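Local coordinates for cruciform cutting endonuclease 1, mitochondrial (Schizosaccharomyces pombe, PDB 1KCF) that resolves four-way Holliday junctions in mitochondrial DNA as a homodimeric endonuclease of the RuvC resolvase family, cutting at the point of strand exchange, at the interface of chains A and B. Numbering follows the deposited sequence. Chains: chain A/B, Hypothetical 30.2 KD protein c25g10.02 IN chromosome I.

The interface of chains A and B. Residues chain A 95, 140-141, 143-145, 148; chain B 95, 140-141, 143-145, 148.
The backbone carbonyl oxygen of A:Ser140 is the polar atom most closely packed here, and from across the dimer it is covered, not bonded: CG and the terminal methyl CE of B:Met141 lie 3.3 and 3.4 Å from O of A:Ser140, with the sulfur SD a little further off. No nitrogen or oxygen of one subunit comes within bonding distance of the other in this patch, so this part of the interface is held by apolar contact and close fit. B:Met141 sets CG anti to its own carbonyl carbon (chi1 -64°) and then runs extended (chi2 -175°), which carries the thioether across the partner helix, from A:Ala144 to A:Tyr143, rather than along it. Its tip ends against the tyrosine's beta-carbon rather than the ring, CE lying 3.9 Å from CB of A:Tyr143. Nearer the root, CB of B:Met141 meets the methyl CB of A:Ala144 at 3.7 Å; a side chain this small probably lets the two helices approach closely. An alanine in place of B:Met141 would remove CG, SD and CE and would probably loosen the cover over the A:Ser140 carbonyl and the contact with A:Tyr143. The twin arrangement has A:Met141 equally extended, alongside B:Tyr143 and pointing the same way. At one end of the patch, close to the two-fold axis, the serines meet through their beta-carbons, CB of A:Ser140 to CB of B:Ser140 at 3.8 Å. Further along, B:Leu145 touches with one branch, its CD2 resting 3.5 Å from CB of A:Ala148, whereas the reciprocal pair, A:Leu145 CD2 and B:Ala148 CB, is looser at 4.2 Å. A:Ala95 and B:Ala95 add small flanking surfaces from the neighbouring helix. The patch thus unites helix 128-151 of chain A with its counterpart 131-155 of chain B about the two-fold axis, with helix 91-109 at its margin, and forms part of the interface of the homodimer.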
loop_
_atom_site.group_PDB
_atom_site.type_symbol
_atom_site.label_atom_id
_atom_site.label_comp_id
_atom_site.label_asym_id
_atom_site.label_seq_id
_atom_site.Cartn_x
_atom_site.Cartn_y
_atom_site.Cartn_z
ATOM N N ALA A 95 -0.316 -7.664 3.849
ATOM C CA ALA A 95 0.079 -6.894 5.022
ATOM C C ALA A 95 1.037 -7.760 5.817
ATOM O O ALA A 95 2.044 -7.283 6.332
ATOM C CB ALA A 95 -1.140 -6.551 5.859
ATOM N N SER A 140 3.087 0.305 -1.330
ATOM C CA SER A 140 2.175 1.085 -0.502
ATOM C C SER A 140 2.224 0.717 0.974
ATOM O O SER A 140 2.266 1.595 1.833
ATOM C CB SER A 140 0.739 0.931 -1.000
ATOM O OG SER A 140 0.579 1.526 -2.267
ATOM N N MET A 141 2.206 -0.579 1.260
ATOM C CA MET A 141 2.236 -1.044 2.639
ATOM C C MET A 141 3.563 -0.731 3.328
ATOM O O MET A 141 3.578 -0.294 4.481
ATOM C CB MET A 141 1.936 -2.546 2.692
ATOM C CG MET A 141 0.542 -2.890 2.163
ATOM S SD MET A 141 0.059 -4.613 2.396
ATOM C CE MET A 141 -1.724 -4.495 2.238
ATOM N N TYR A 143 5.541 1.674 2.706
ATOM C CA TYR A 143 5.566 3.112 2.947
ATOM C C TYR A 143 4.743 3.471 4.184
ATOM O O TYR A 143 5.164 4.283 5.018
ATOM C CB TYR A 143 5.015 3.855 1.732
ATOM C CG TYR A 143 6.073 4.579 0.939
ATOM C CD1 TYR A 143 6.479 5.864 1.296
ATOM C CD2 TYR A 143 6.709 3.959 -0.136
ATOM C CE1 TYR A 143 7.496 6.515 0.605
ATOM C CE2 TYR A 143 7.726 4.596 -0.833
ATOM C CZ TYR A 143 8.116 5.872 -0.458
ATOM O OH TYR A 143 9.134 6.498 -1.137
ATOM N N ALA A 144 3.562 2.869 4.293
ATOM C CA ALA A 144 2.702 3.124 5.433
ATOM C C ALA A 144 3.422 2.696 6.709
ATOM O O ALA A 144 3.471 3.448 7.683
ATOM C CB ALA A 144 1.393 2.359 5.282
ATOM N N LEU A 145 3.985 1.491 6.704
ATOM C CA LEU A 145 4.690 0.997 7.879
ATOM C C LEU A 145 5.859 1.904 8.260
ATOM O O LEU A 145 6.092 2.170 9.438
ATOM C CB LEU A 145 5.194 -0.431 7.641
ATOM C CG LEU A 145 4.112 -1.511 7.530
ATOM C CD1 LEU A 145 4.758 -2.876 7.386
ATOM C CD2 LEU A 145 3.225 -1.477 8.762
ATOM N N ALA A 148 4.536 5.250 9.638
ATOM C CA ALA A 148 3.817 5.038 10.881
ATOM C C ALA A 148 4.870 4.900 11.976
ATOM O O ALA A 148 4.768 5.514 13.033
ATOM C CB ALA A 148 2.976 3.772 10.795
ATOM N N ALA B 95 0.942 8.130 2.238
ATOM C CA ALA B 95 1.123 7.554 3.560
ATOM C C ALA B 95 0.654 8.566 4.600
ATOM O O ALA B 95 0.032 8.199 5.591
ATOM C CB ALA B 95 2.588 7.200 3.786
ATOM N N SER B 140 -4.495 -0.144 0.556
ATOM C CA SER B 140 -3.388 -0.982 0.994
ATOM C C SER B 140 -2.713 -0.445 2.257
ATOM O O SER B 140 -2.331 -1.215 3.131
ATOM C CB SER B 140 -2.352 -1.111 -0.118
ATOM O OG SER B 140 -2.912 -1.709 -1.267
ATOM N N MET B 141 -2.566 0.872 2.341
ATOM C CA MET B 141 -1.932 1.490 3.497
ATOM C C MET B 141 -2.799 1.362 4.746
ATOM O O MET B 141 -2.283 1.141 5.838
ATOM C CB MET B 141 -1.630 2.963 3.210
ATOM C CG MET B 141 -0.616 3.154 2.098
ATOM S SD MET B 141 -0.152 4.868 1.873
ATOM C CE MET B 141 1.342 4.667 0.864
ATOM N N TYR B 143 -4.861 -1.034 5.329
ATOM C CA TYR B 143 -4.773 -2.438 5.718
ATOM C C TYR B 143 -3.494 -2.704 6.500
ATOM O O TYR B 143 -3.520 -3.394 7.512
ATOM C CB TYR B 143 -4.802 -3.351 4.490
ATOM C CG TYR B 143 -6.186 -3.751 4.055
ATOM C CD1 TYR B 143 -6.995 -4.533 4.880
ATOM C CD2 TYR B 143 -6.705 -3.331 2.833
ATOM C CE1 TYR B 143 -8.289 -4.880 4.501
ATOM C CE2 TYR B 143 -8.001 -3.673 2.445
ATOM C CZ TYR B 143 -8.785 -4.444 3.284
ATOM O OH TYR B 143 -10.075 -4.760 2.916
ATOM N N ALA B 144 -2.380 -2.157 6.024
ATOM C CA ALA B 144 -1.088 -2.347 6.677
ATOM C C ALA B 144 -1.076 -1.752 8.082
ATOM O O ALA B 144 -0.583 -2.375 9.026
ATOM C CB ALA B 144 0.025 -1.722 5.832
ATOM N N LEU B 145 -1.614 -0.542 8.211
ATOM C CA LEU B 145 -1.671 0.131 9.499
ATOM C C LEU B 145 -2.539 -0.693 10.434
ATOM O O LEU B 145 -2.168 -0.943 11.577
ATOM C CB LEU B 145 -2.263 1.530 9.333
ATOM C CG LEU B 145 -1.386 2.539 8.584
ATOM C CD1 LEU B 145 -2.168 3.810 8.309
ATOM C CD2 LEU B 145 -0.149 2.840 9.419
ATOM N N ALA B 148 -0.942 -4.119 11.582
ATOM C CA ALA B 148 0.220 -3.982 12.448
ATOM C C ALA B 148 -0.301 -3.859 13.885
ATOM O O ALA B 148 0.321 -4.350 14.828
ATOM C CB ALA B 148 1.023 -2.746 12.067
#